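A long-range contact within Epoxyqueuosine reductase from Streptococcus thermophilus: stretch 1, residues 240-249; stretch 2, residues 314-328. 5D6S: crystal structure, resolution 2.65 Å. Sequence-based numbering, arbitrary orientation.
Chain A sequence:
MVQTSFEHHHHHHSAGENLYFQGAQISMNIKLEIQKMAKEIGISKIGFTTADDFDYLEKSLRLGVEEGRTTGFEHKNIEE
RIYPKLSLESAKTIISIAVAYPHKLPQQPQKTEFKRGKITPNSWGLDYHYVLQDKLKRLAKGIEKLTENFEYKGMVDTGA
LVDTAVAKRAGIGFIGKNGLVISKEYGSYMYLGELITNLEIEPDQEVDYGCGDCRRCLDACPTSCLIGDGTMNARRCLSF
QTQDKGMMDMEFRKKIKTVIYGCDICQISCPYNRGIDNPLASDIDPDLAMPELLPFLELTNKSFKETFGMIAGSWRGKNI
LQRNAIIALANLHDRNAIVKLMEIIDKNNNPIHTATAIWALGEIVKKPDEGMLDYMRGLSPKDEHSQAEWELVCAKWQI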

# COMPACT_ATOMS: atom_id res chain seq x y z
N PHE A 240 3.93 -2.65 -4.85
CA PHE A 240 3.22 -3.14 -6.01
C PHE A 240 3.39 -4.63 -6.10
O PHE A 240 2.43 -5.35 -6.30
N GLN A 241 4.62 -5.09 -5.94
CA GLN A 241 4.89 -6.51 -6.15
C GLN A 241 4.06 -7.36 -5.19
O GLN A 241 3.53 -8.41 -5.59
N THR A 242 3.89 -6.90 -3.98
CA THR A 242 3.08 -7.63 -3.02
C THR A 242 1.61 -7.66 -3.45
O THR A 242 0.87 -8.53 -3.04
N GLN A 243 1.20 -6.72 -4.30
CA GLN A 243 -0.18 -6.62 -4.74
C GLN A 243 -0.42 -7.10 -6.15
O GLN A 243 -1.57 -7.32 -6.53
N ASP A 244 0.64 -7.25 -6.93
CA ASP A 244 0.49 -7.71 -8.30
C ASP A 244 0.04 -9.18 -8.33
O ASP A 244 0.47 -9.99 -7.51
N LYS A 245 -0.82 -9.52 -9.26
CA LYS A 245 -1.24 -10.90 -9.43
C LYS A 245 -0.22 -11.67 -10.22
O LYS A 245 0.71 -11.11 -10.73
N GLY A 246 -0.37 -12.97 -10.25
CA GLY A 246 0.58 -13.82 -10.93
C GLY A 246 1.75 -14.24 -10.06
O GLY A 246 1.68 -14.33 -8.83
N MET A 247 2.85 -14.46 -10.74
CA MET A 247 4.03 -15.00 -10.18
C MET A 247 5.00 -13.85 -9.96
O MET A 247 5.41 -13.21 -10.92
N MET A 248 5.38 -13.58 -8.71
CA MET A 248 6.40 -12.56 -8.38
C MET A 248 7.76 -12.93 -8.95
O MET A 248 8.28 -13.98 -8.63
N ASP A 249 8.37 -12.03 -9.74
CA ASP A 249 9.70 -12.30 -10.31
C ASP A 249 10.71 -12.60 -9.21
O ASP A 249 10.62 -12.05 -8.11
N SER A 314 -6.92 -6.46 2.08
CA SER A 314 -7.76 -7.59 1.71
C SER A 314 -8.47 -7.39 0.39
O SER A 314 -9.28 -8.21 -0.02
N TRP A 315 -8.16 -6.30 -0.30
CA TRP A 315 -8.97 -5.88 -1.47
C TRP A 315 -8.88 -6.78 -2.71
O TRP A 315 -9.68 -6.64 -3.64
N ARG A 316 -7.89 -7.66 -2.75
CA ARG A 316 -7.81 -8.64 -3.84
C ARG A 316 -8.01 -10.07 -3.39
O ARG A 316 -7.77 -10.98 -4.15
N GLY A 317 -8.36 -10.27 -2.12
CA GLY A 317 -8.51 -11.61 -1.58
C GLY A 317 -7.22 -12.22 -1.05
O GLY A 317 -6.16 -11.60 -1.04
N LYS A 318 -7.34 -13.47 -0.61
CA LYS A 318 -6.31 -14.12 0.14
C LYS A 318 -5.08 -14.53 -0.70
O LYS A 318 -3.96 -14.66 -0.16
N ASN A 319 -5.31 -14.79 -1.99
CA ASN A 319 -4.30 -15.47 -2.79
C ASN A 319 -2.97 -14.73 -2.93
O ASN A 319 -1.89 -15.34 -2.77
N ILE A 320 -3.00 -13.43 -3.20
CA ILE A 320 -1.74 -12.70 -3.27
C ILE A 320 -1.00 -12.70 -1.91
O ILE A 320 0.22 -12.84 -1.83
N LEU A 321 -1.76 -12.62 -0.84
CA LEU A 321 -1.17 -12.66 0.49
C LEU A 321 -0.60 -14.02 0.83
O LEU A 321 0.49 -14.10 1.38
N GLN A 322 -1.30 -15.11 0.49
CA GLN A 322 -0.77 -16.44 0.79
C GLN A 322 0.47 -16.73 -0.05
O GLN A 322 1.42 -17.33 0.45
N ARG A 323 0.48 -16.29 -1.31
CA ARG A 323 1.70 -16.36 -2.10
C ARG A 323 2.85 -15.70 -1.33
O ARG A 323 3.93 -16.25 -1.20
N ASN A 324 2.61 -14.47 -0.87
CA ASN A 324 3.62 -13.69 -0.18
C ASN A 324 4.07 -14.36 1.11
O ASN A 324 5.25 -14.33 1.46
N ALA A 325 3.14 -15.01 1.78
CA ALA A 325 3.44 -15.69 3.02
C ALA A 325 4.36 -16.85 2.76
O ALA A 325 5.27 -17.12 3.55
N ILE A 326 4.12 -17.57 1.65
CA ILE A 326 5.04 -18.66 1.25
C ILE A 326 6.42 -18.08 1.03
O ILE A 326 7.43 -18.64 1.45
N ILE A 327 6.46 -16.91 0.42
CA ILE A 327 7.73 -16.27 0.19
C ILE A 327 8.40 -15.90 1.51
O ILE A 327 9.63 -16.04 1.65
N ALA A 328 7.63 -15.39 2.46
CA ALA A 328 8.18 -15.01 3.75
C ALA A 328 8.77 -16.23 4.42
O ALA A 328 9.93 -16.21 4.86

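What holds the first stretch against the helix of the second? Arg323 covers more surface than any other residue here. Its CA-to-CB bond points toward the other stretch, and chi1 and chi2 are both t before chi3 turns to p, which carries the guanidinium in among the backbone carbonyls of the loop. Arg323 NE donates a hydrogen bond to Gly246 O at 3.0 Å. Asp244 O also lies near the plane of the guanidinium, 2.4 Å from Arg323 NH2, but the angle is poor and the pair does not count as a hydrogen bond. Over one face of the group sits the methyl of Met248, with Met248 CE 4.1 Å from Arg323 NH1.

How does Gln243 reach the second stretch when its CA-to-CB bond points away from it? The side chain, m at chi1 and t at chi2, brings its amide back to Trp315, where the indole Trp315 NE1 donates to Gln243 OE1 at 3.0 Å, at the ring edge. The indole, with chi1 p, thus offers its polar edge rather than a face. The backbone of Gln243 contributes as well: Arg316 NH2 donates to Gln243 O at 2.6 Å, so one residue accepts from two consecutive side chains.

What shapes the exposed side of the contact around Arg316? The CA-to-CB bond of Arg316 points toward the first stretch, with chi1 m, chi2 t and chi3 between wells at 92°. Lys245 lies over one face of its guanidinium, Lys245 CG standing 3.8 Å from Arg316 NH2. The contact is made through the aliphatic part of the lysine, but the like charges are still close, with Lys245 NZ 4.3 Å from Arg316 NH1.

Which side chains fill the space along the helix? Ile320, p at chi1 and t at chi2, has its CA-to-CB bond toward the first stretch and places Ile320 CD1 3.7 Å from Thr242 O, while Ile320 CG2 is 3.7 Å from Asp244 O. One turn further on, Asn324, with chi1 m, donates from Asn324 ND2 to Thr242 O at 3.1 Å with a nearly straight angle of 167°. The CA-to-CB bond of Met248 points toward the helix; chi1 and chi2 are t and chi3 is m, and its thioether meets Ile327, Met248 SD to Ile327 CD1 being 4.0 Å, an apolar contact in the buried part of the contact. A cobalamin also touches this region.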

# COMPACT_ATOMS: atom_id res chain seq x y z
CB PHE A 240 3.72 -2.45 -7.29
CG PHE A 240 3.16 -3.03 -8.55
CD1 PHE A 240 1.79 -3.05 -8.78
CD2 PHE A 240 3.99 -3.61 -9.48
CE1 PHE A 240 1.28 -3.61 -9.94
CE2 PHE A 240 3.47 -4.20 -10.61
CZ PHE A 240 2.13 -4.19 -10.86
CB GLN A 241 6.36 -6.81 -5.98
CG GLN A 241 7.22 -6.39 -7.16
CD GLN A 241 6.83 -6.96 -8.51
OE1 GLN A 241 6.78 -6.24 -9.47
NE2 GLN A 241 6.59 -8.26 -8.58
CB THR A 242 3.20 -7.08 -1.59
OG1 THR A 242 2.92 -5.68 -1.58
CG2 THR A 242 4.57 -7.30 -1.09
CB GLN A 243 -0.63 -5.17 -4.68
CG GLN A 243 -0.76 -4.66 -3.27
CD GLN A 243 -1.19 -3.22 -3.26
OE1 GLN A 243 -2.37 -2.92 -3.43
NE2 GLN A 243 -0.24 -2.31 -3.03
CB ASP A 244 1.80 -7.57 -9.09
CG ASP A 244 1.59 -7.61 -10.59
OD1 ASP A 244 0.48 -7.29 -11.05
OD2 ASP A 244 2.54 -7.96 -11.33
CB LYS A 245 -2.59 -10.97 -10.11
CG LYS A 245 -3.70 -10.50 -9.20
CD LYS A 245 -5.02 -10.73 -9.87
CE LYS A 245 -6.15 -10.53 -8.90
NZ LYS A 245 -7.39 -10.43 -9.72
CB MET A 247 4.52 -16.02 -11.19
CG MET A 247 5.40 -17.08 -10.63
SD MET A 247 4.55 -18.33 -9.64
CE MET A 247 6.05 -18.90 -8.84
CB MET A 248 6.56 -12.41 -6.86
CG MET A 248 7.49 -11.28 -6.39
SD MET A 248 7.58 -10.97 -4.62
CE MET A 248 5.87 -10.67 -4.16
CB ASP A 249 10.21 -11.12 -11.13
CG ASP A 249 11.58 -11.39 -11.76
OD1 ASP A 249 11.62 -12.08 -12.80
OD2 ASP A 249 12.62 -10.91 -11.22
CB SER A 314 -8.78 -7.88 2.81
OG SER A 314 -9.84 -6.93 2.87
CB TRP A 315 -8.63 -4.43 -1.87
CG TRP A 315 -7.30 -4.22 -2.53
CD1 TRP A 315 -6.09 -4.13 -1.92
CD2 TRP A 315 -7.05 -4.08 -3.94
NE1 TRP A 315 -5.09 -3.94 -2.86
CE2 TRP A 315 -5.66 -3.93 -4.10
CE3 TRP A 315 -7.87 -4.09 -5.07
CZ2 TRP A 315 -5.07 -3.77 -5.34
CZ3 TRP A 315 -7.29 -3.94 -6.31
CH2 TRP A 315 -5.90 -3.78 -6.44
CB ARG A 316 -6.46 -8.55 -4.54
CG ARG A 316 -6.02 -7.14 -4.80
CD ARG A 316 -4.94 -7.13 -5.86
NE ARG A 316 -5.49 -6.95 -7.19
CZ ARG A 316 -4.75 -6.80 -8.28
NH1 ARG A 316 -5.35 -6.60 -9.43
NH2 ARG A 316 -3.42 -6.88 -8.23
CB LYS A 318 -6.90 -15.33 0.86
CG LYS A 318 -7.24 -16.51 -0.05
CD LYS A 318 -7.71 -17.68 0.80
CE LYS A 318 -8.26 -18.80 -0.03
NZ LYS A 318 -7.26 -19.33 -0.99
CB ASN A 319 -4.85 -15.83 -4.13
CG ASN A 319 -5.79 -17.04 -4.09
OD1 ASN A 319 -5.96 -17.72 -3.10
ND2 ASN A 319 -6.40 -17.30 -5.21
CB ILE A 320 -1.89 -11.26 -3.78
CG1 ILE A 320 -2.95 -10.50 -2.99
CG2 ILE A 320 -2.19 -11.25 -5.26
CD1 ILE A 320 -2.80 -9.02 -3.15
CB LEU A 321 -2.19 -12.23 1.54
CG LEU A 321 -2.78 -10.84 1.27
CD1 LEU A 321 -3.73 -10.45 2.38
CD2 LEU A 321 -1.68 -9.80 1.14
CB GLN A 322 -1.85 -17.50 0.62
CG GLN A 322 -2.93 -17.36 1.70
CD GLN A 322 -4.07 -18.36 1.59
OE1 GLN A 322 -4.38 -18.84 0.50
NE2 GLN A 322 -4.70 -18.65 2.72
CB ARG A 323 1.53 -15.68 -3.50
CG ARG A 323 2.86 -15.23 -4.08
CD ARG A 323 2.91 -14.88 -5.54
NE ARG A 323 2.48 -13.56 -6.05
CZ ARG A 323 2.15 -12.47 -5.38
NH1 ARG A 323 2.17 -12.38 -4.06
NH2 ARG A 323 1.76 -11.41 -6.05
CB ASN A 324 3.10 -12.28 0.16
CG ASN A 324 2.76 -11.48 -1.08
OD1 ASN A 324 3.21 -11.80 -2.17
ND2 ASN A 324 1.97 -10.44 -0.91
CB ALA A 325 2.14 -16.14 3.70
CB ILE A 326 4.55 -19.38 0.00
CG1 ILE A 326 3.32 -20.20 0.35
CG2 ILE A 326 5.64 -20.28 -0.54
CD1 ILE A 326 2.50 -20.56 -0.86
CB ILE A 327 7.58 -15.06 -0.73
CG1 ILE A 327 7.19 -15.56 -2.13
CG2 ILE A 327 8.88 -14.28 -0.79
CD1 ILE A 327 6.65 -14.49 -3.07
CB ALA A 328 7.09 -14.42 4.64